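Local coordinates for restriction endonuclease S subunits (Thermoanaerobacter tengcongensis, PDB 3OKG), which probably serves as the DNA-binding specificity subunit of a type I restriction-modification methyltransferase, which is composed of M and S polypeptides, at residues Phe260-Pro271 and Ser299-Gly310. Sequence-based numbering, arbitrary orientation.
Sequences FQGKADFGDLHP and STNVANLACCIG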
ATOM      1  N   PHE A 260     -21.844  15.749 -19.422  1.00 35.91           N
ATOM      2  CA  PHE A 260     -20.707  14.843 -19.455  1.00 37.62           C
ATOM      3  C   PHE A 260     -20.411  14.412 -20.883  1.00 49.64           C
ATOM      4  O   PHE A 260     -21.226  13.748 -21.542  1.00 41.27           O
ATOM      5  CB  PHE A 260     -20.950  13.632 -18.536  1.00 43.15           C
ATOM      6  CG  PHE A 260     -21.413  14.006 -17.151  1.00 43.53           C
ATOM      7  CD1 PHE A 260     -20.565  14.675 -16.277  1.00 46.01           C
ATOM      8  CD2 PHE A 260     -22.695  13.691 -16.721  1.00 32.81           C
ATOM      9  CE1 PHE A 260     -20.990  15.019 -15.010  1.00 32.19           C
ATOM     10  CE2 PHE A 260     -23.132  14.031 -15.443  1.00 40.10           C
ATOM     11  CZ  PHE A 260     -22.275  14.699 -14.586  1.00 50.63           C
ATOM     12  N   GLN A 261     -19.236  14.806 -21.352  1.00 46.15           N
ATOM     13  CA  GLN A 261     -18.850  14.611 -22.735  1.00 52.42           C
ATOM     14  C   GLN A 261     -18.574  13.152 -23.018  1.00 45.21           C
ATOM     15  O   GLN A 261     -19.003  12.616 -24.042  1.00 50.15           O
ATOM     16  CB  GLN A 261     -17.599  15.435 -23.063  1.00 34.76           C
ATOM     17  CG  GLN A 261     -16.873  14.976 -24.312  1.00 51.09           C
ATOM     18  CD  GLN A 261     -17.684  15.228 -25.565  1.00 61.00           C
ATOM     19  OE1 GLN A 261     -18.562  16.091 -25.582  1.00 66.96           O
ATOM     20  NE2 GLN A 261     -17.401  14.471 -26.621  1.00 72.63           N
ATOM     21  N   GLY A 262     -17.846  12.511 -22.114  1.00 40.20           N
ATOM     22  CA  GLY A 262     -17.332  11.188 -22.385  1.00 43.84           C
ATOM     23  C   GLY A 262     -16.757  10.479 -21.177  1.00 32.65           C
ATOM     24  O   GLY A 262     -17.023  10.862 -20.031  1.00 35.87           O
ATOM     25  N   LYS A 263     -15.995   9.424 -21.448  1.00 40.42           N
ATOM     26  CA  LYS A 263     -15.436   8.582 -20.391  1.00 48.67           C
ATOM     27  C   LYS A 263     -14.634   9.410 -19.379  1.00 56.82           C
ATOM     28  O   LYS A 263     -14.707   9.176 -18.162  1.00 49.04           O
ATOM     29  CB  LYS A 263     -14.576   7.472 -21.000  1.00 56.36           C
ATOM     30  CG  LYS A 263     -13.750   6.701 -19.980  1.00 69.16           C
ATOM     31  CD  LYS A 263     -13.218   5.403 -20.564  1.00 69.06           C
ATOM     32  CE  LYS A 263     -12.092   4.826 -19.706  1.00 83.39           C
ATOM     33  NZ  LYS A 263     -12.486   4.665 -18.277  1.00 79.68           N
ATOM     34  N   ALA A 264     -13.898  10.399 -19.887  1.00 48.21           N
ATOM     35  CA  ALA A 264     -13.106  11.284 -19.033  1.00 47.93           C
ATOM     36  C   ALA A 264     -13.937  11.913 -17.922  1.00 53.41           C
ATOM     37  O   ALA A 264     -13.419  12.196 -16.840  1.00 56.84           O
ATOM     38  CB  ALA A 264     -12.420  12.367 -19.868  1.00 47.02           C
ATOM     39  N   ASP A 265     -15.225  12.114 -18.186  1.00 35.33           N
ATOM     40  CA  ASP A 265     -16.121  12.742 -17.220  1.00 30.38           C
ATOM     41  C   ASP A 265     -16.876  11.727 -16.360  1.00 38.35           C
ATOM     42  O   ASP A 265     -18.030  11.952 -15.993  1.00 37.77           O
ATOM     43  CB  ASP A 265     -17.115  13.663 -17.934  1.00 41.27           C
ATOM     44  CG  ASP A 265     -16.443  14.573 -18.943  1.00 56.58           C
ATOM     45  OD1 ASP A 265     -16.397  15.799 -18.701  1.00 65.59           O
ATOM     46  OD2 ASP A 265     -15.961  14.066 -19.977  1.00 50.14           O
ATOM     47  N   PHE A 266     -16.219  10.618 -16.039  1.00 45.84           N
ATOM     48  CA  PHE A 266     -16.808   9.600 -15.174  1.00 40.95           C
ATOM     49  C   PHE A 266     -15.999   9.489 -13.888  1.00 48.04           C
ATOM     50  O   PHE A 266     -14.794   9.745 -13.886  1.00 42.88           O
ATOM     51  CB  PHE A 266     -16.853   8.248 -15.888  1.00 20.00           C
ATOM     52  CG  PHE A 266     -17.996   8.110 -16.851  1.00 20.00           C
ATOM     53  CD1 PHE A 266     -18.936   9.118 -16.981  1.00 20.00           C
ATOM     54  CD2 PHE A 266     -18.133   6.970 -17.627  1.00 20.00           C
ATOM     55  CE1 PHE A 266     -19.990   8.994 -17.867  1.00 20.00           C
ATOM     56  CE2 PHE A 266     -19.184   6.840 -18.514  1.00 20.00           C
ATOM     57  CZ  PHE A 266     -20.114   7.853 -18.634  1.00 20.00           C
ATOM     58  N   GLY A 267     -16.651   9.113 -12.791  1.00 41.26           N
ATOM     59  CA  GLY A 267     -15.957   9.030 -11.522  1.00 52.92           C
ATOM     60  C   GLY A 267     -15.963   7.552 -11.214  1.00 58.42           C
ATOM     61  O   GLY A 267     -16.274   6.723 -12.082  1.00 50.41           O
ATOM     62  N   ASP A 268     -15.614   7.219  -9.978  1.00 46.48           N
ATOM     63  CA  ASP A 268     -15.592   5.826  -9.556  1.00 54.35           C
ATOM     64  C   ASP A 268     -16.859   5.045  -9.889  1.00 47.23           C
ATOM     65  O   ASP A 268     -16.789   3.995 -10.517  1.00 48.67           O
ATOM     66  CB  ASP A 268     -15.279   5.714  -8.066  1.00 45.87           C
ATOM     67  CG  ASP A 268     -13.888   6.251  -7.713  1.00 75.89           C
ATOM     68  OD1 ASP A 268     -12.984   6.223  -8.580  1.00 51.58           O
ATOM     69  OD2 ASP A 268     -13.701   6.698  -6.560  1.00 77.41           O
ATOM     70  N   LEU A 269     -18.003   5.568  -9.453  1.00 46.80           N
ATOM     71  CA  LEU A 269     -19.304   4.978  -9.761  1.00 62.71           C
ATOM     72  C   LEU A 269     -20.201   5.975 -10.486  1.00 56.71           C
ATOM     73  O   LEU A 269     -20.942   5.597 -11.388  1.00 41.73           O
ATOM     74  CB  LEU A 269     -20.029   4.521  -8.494  1.00 45.20           C
ATOM     75  CG  LEU A 269     -19.361   3.534  -7.542  1.00 63.01           C
ATOM     76  CD1 LEU A 269     -20.301   3.267  -6.376  1.00 70.66           C
ATOM     77  CD2 LEU A 269     -18.979   2.243  -8.253  1.00 42.70           C
ATOM     78  N   HIS A 270     -20.145   7.238 -10.067  1.00 39.19           N
ATOM     79  CA  HIS A 270     -20.986   8.292 -10.632  1.00 36.61           C
ATOM     80  C   HIS A 270     -20.111   9.441 -11.131  1.00 57.53           C
ATOM     81  O   HIS A 270     -19.020   9.671 -10.612  1.00 40.37           O
ATOM     82  CB  HIS A 270     -21.937   8.844  -9.572  1.00 39.39           C
ATOM     83  CG  HIS A 270     -22.544   7.794  -8.699  1.00 70.63           C
ATOM     84  ND1 HIS A 270     -23.833   7.336  -8.871  1.00 74.70           N
ATOM     85  CD2 HIS A 270     -22.038   7.106  -7.647  1.00 64.51           C
ATOM     86  CE1 HIS A 270     -24.096   6.413  -7.963  1.00 68.04           C
ATOM     87  NE2 HIS A 270     -23.023   6.252  -7.209  1.00 68.82           N
ATOM     88  N   PRO A 271     -20.584  10.175 -12.142  1.00 43.85           N
ATOM     89  CA  PRO A 271     -19.769  11.302 -12.598  1.00 42.23           C
ATOM     90  C   PRO A 271     -20.072  12.468 -11.692  1.00 32.50           C
ATOM     91  O   PRO A 271     -21.209  12.638 -11.241  1.00 41.55           O
ATOM     92  CB  PRO A 271     -20.323  11.596 -14.004  1.00 45.99           C
ATOM     93  CG  PRO A 271     -21.381  10.545 -14.255  1.00 45.77           C
ATOM     94  CD  PRO A 271     -21.826  10.070 -12.915  1.00 42.46           C
ATOM     95  N   SER A 299     -16.467   1.141 -21.026  1.00 47.16           N
ATOM     96  CA  SER A 299     -16.412   1.583 -19.635  1.00 37.93           C
ATOM     97  C   SER A 299     -17.746   2.182 -19.197  1.00 35.38           C
ATOM     98  O   SER A 299     -18.475   2.765 -20.003  1.00 38.47           O
ATOM     99  CB  SER A 299     -15.289   2.605 -19.435  1.00 43.45           C
ATOM    100  OG  SER A 299     -15.390   3.181 -18.150  1.00 51.14           O
ATOM    101  N   THR A 300     -18.022   2.089 -17.903  1.00 36.70           N
ATOM    102  CA  THR A 300     -19.347   2.322 -17.356  1.00 35.52           C
ATOM    103  C   THR A 300     -19.407   3.199 -16.089  1.00 33.34           C
ATOM    104  O   THR A 300     -18.497   3.199 -15.253  1.00 38.56           O
ATOM    105  CB  THR A 300     -19.970   0.945 -17.014  1.00 42.70           C
ATOM    106  OG1 THR A 300     -20.935   0.584 -18.011  1.00 54.95           O
ATOM    107  CG2 THR A 300     -20.625   0.982 -15.667  1.00 37.24           C
ATOM    108  N   ASN A 301     -20.500   3.945 -15.956  1.00 34.16           N
ATOM    109  CA  ASN A 301     -20.857   4.629 -14.721  1.00 30.14           C
ATOM    110  C   ASN A 301     -22.373   4.603 -14.522  1.00 32.26           C
ATOM    111  O   ASN A 301     -23.118   4.195 -15.405  1.00 37.24           O
ATOM    112  CB  ASN A 301     -20.393   6.097 -14.749  1.00 41.85           C
ATOM    113  CG  ASN A 301     -19.224   6.379 -13.803  1.00 47.04           C
ATOM    114  OD1 ASN A 301     -18.346   5.543 -13.591  1.00 45.13           O
ATOM    115  ND2 ASN A 301     -19.213   7.576 -13.242  1.00 36.61           N
ATOM    116  N   VAL A 302     -22.838   5.060 -13.371  1.00 32.17           N
ATOM    117  CA  VAL A 302     -24.272   5.236 -13.160  1.00 31.89           C
ATOM    118  C   VAL A 302     -24.584   6.698 -12.880  1.00 49.59           C
ATOM    119  O   VAL A 302     -23.864   7.360 -12.138  1.00 44.40           O
ATOM    120  CB  VAL A 302     -24.774   4.377 -11.987  1.00 35.68           C
ATOM    121  CG1 VAL A 302     -26.112   4.887 -11.467  1.00 49.45           C
ATOM    122  CG2 VAL A 302     -24.868   2.910 -12.412  1.00 33.63           C
ATOM    123  N   ALA A 303     -25.660   7.199 -13.470  1.00 36.99           N
ATOM    124  CA  ALA A 303     -26.081   8.580 -13.225  1.00 43.10           C
ATOM    125  C   ALA A 303     -26.709   8.705 -11.851  1.00 52.35           C
ATOM    126  O   ALA A 303     -27.572   7.910 -11.494  1.00 42.82           O
ATOM    127  CB  ALA A 303     -27.078   9.027 -14.283  1.00 34.25           C
ATOM    128  N   ASN A 304     -26.296   9.705 -11.076  1.00 50.60           N
ATOM    129  CA  ASN A 304     -26.991   9.981  -9.814  1.00 50.75           C
ATOM    130  C   ASN A 304     -27.802  11.272  -9.824  1.00 70.03           C
ATOM    131  O   ASN A 304     -28.454  11.604  -8.831  1.00 47.03           O
ATOM    132  CB  ASN A 304     -26.056   9.929  -8.596  1.00 59.56           C
ATOM    133  CG  ASN A 304     -24.746  10.677  -8.810  1.00 78.52           C
ATOM    134  OD1 ASN A 304     -23.826  10.573  -7.992  1.00 76.08           O
ATOM    135  ND2 ASN A 304     -24.653  11.429  -9.904  1.00 60.27           N
ATOM    136  N   LEU A 305     -27.773  11.981 -10.952  1.00 49.75           N
ATOM    137  CA  LEU A 305     -28.525  13.223 -11.106  1.00 50.23           C
ATOM    138  C   LEU A 305     -29.029  13.354 -12.536  1.00 44.80           C
ATOM    139  O   LEU A 305     -28.413  12.833 -13.466  1.00 44.40           O
ATOM    140  CB  LEU A 305     -27.632  14.433 -10.795  1.00 46.49           C
ATOM    141  CG  LEU A 305     -27.330  14.812  -9.349  1.00 62.51           C
ATOM    142  CD1 LEU A 305     -28.549  14.578  -8.472  1.00 75.70           C
ATOM    143  CD2 LEU A 305     -26.128  14.042  -8.831  1.00 87.93           C
ATOM    144  N   ALA A 306     -30.142  14.055 -12.724  1.00 47.91           N
ATOM    145  CA  ALA A 306     -30.529  14.447 -14.071  1.00 40.08           C
ATOM    146  C   ALA A 306     -29.320  15.149 -14.691  1.00 41.53           C
ATOM    147  O   ALA A 306     -28.716  16.018 -14.078  1.00 42.18           O
ATOM    148  CB  ALA A 306     -31.735  15.366 -14.034  1.00 45.91           C
ATOM    149  N   CYS A 307     -28.946  14.751 -15.893  1.00 32.06           N
ATOM    150  CA  CYS A 307     -27.771  15.312 -16.539  1.00 40.03           C
ATOM    151  C   CYS A 307     -27.949  15.158 -18.035  1.00 48.49           C
ATOM    152  O   CYS A 307     -28.991  14.673 -18.476  1.00 42.55           O
ATOM    153  CB  CYS A 307     -26.497  14.610 -16.069  1.00 38.23           C
ATOM    154  SG  CYS A 307     -26.413  12.788 -16.405  1.00 37.31           S
ATOM    155  N   CYS A 308     -26.948  15.567 -18.813  1.00 37.63           N
ATOM    156  CA  CYS A 308     -26.968  15.339 -20.257  1.00 37.79           C
ATOM    157  C   CYS A 308     -25.597  14.914 -20.759  1.00 48.08           C
ATOM    158  O   CYS A 308     -24.572  15.263 -20.173  1.00 41.32           O
ATOM    159  CB  CYS A 308     -27.486  16.564 -21.016  1.00 39.89           C
ATOM    160  SG  CYS A 308     -26.612  18.099 -20.639  1.00 47.15           S
ATOM    161  N   ILE A 309     -25.598  14.153 -21.849  1.00 31.26           N
ATOM    162  CA  ILE A 309     -24.422  13.449 -22.322  1.00 37.48           C
ATOM    163  C   ILE A 309     -24.074  13.789 -23.764  1.00 42.15           C
ATOM    164  O   ILE A 309     -24.961  14.015 -24.592  1.00 38.44           O
ATOM    165  CB  ILE A 309     -24.651  11.927 -22.202  1.00 37.93           C
ATOM    166  CG1 ILE A 309     -25.924  11.512 -22.968  1.00 31.61           C
ATOM    167  CG2 ILE A 309     -24.781  11.541 -20.720  1.00 35.68           C
ATOM    168  CD1 ILE A 309     -26.068  10.002 -23.182  1.00 40.71           C
ATOM    169  N   GLY A 310     -22.778  13.796 -24.062  1.00 39.38           N
ATOM    170  CA  GLY A 310     -22.299  14.129 -25.388  1.00 34.59           C
ATOM    171  C   GLY A 310     -21.856  12.951 -26.229  1.00 44.86           C
ATOM    172  O   GLY A 310     -22.069  11.788 -25.876  1.00 45.67           O
TER
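Asn301 lies flat against Phe266, the amide and ring planes differing by 5°. Asn301 CB stands 3.8 Å from the centroid of the Phe266 ring, close to its normal, which makes a CH-pi contact over the face. On the opposite face, Gly262 O and Lys263 CA sit toward the rim, so the ring is sandwiched between its own turn and the 299-310 segment. With an alanine in place of Phe266, Asn301 CB would probably lose its CH-pi partner and a gap would open between it and Gly262 and Lys263. Beside the stack, Val302 N donates to Leu269 O at 2.8 Å, nearly straight at 175°. At the other end, Phe260 N to Cys308 O (2.9 Å) and Gly310 N to Phe260 O (3.0 Å) form a parallel bridge around Ile309. The Phe260 ring takes Pro271 CB over one face. With SG set between the backbone N and carbonyl carbon of Cys307 (chi1 60°), the sulfur reaches the ring edge in plane, 4.9 Å from the Phe260 centroid. Strand 257-260 thus pairs with 307-309 in a mixed sheet, whereas 300-302 edges an antiparallel sheet beside 289-292, where Leu290 touches Phe266 and Pro271, and Val302 packs on helix 324-333.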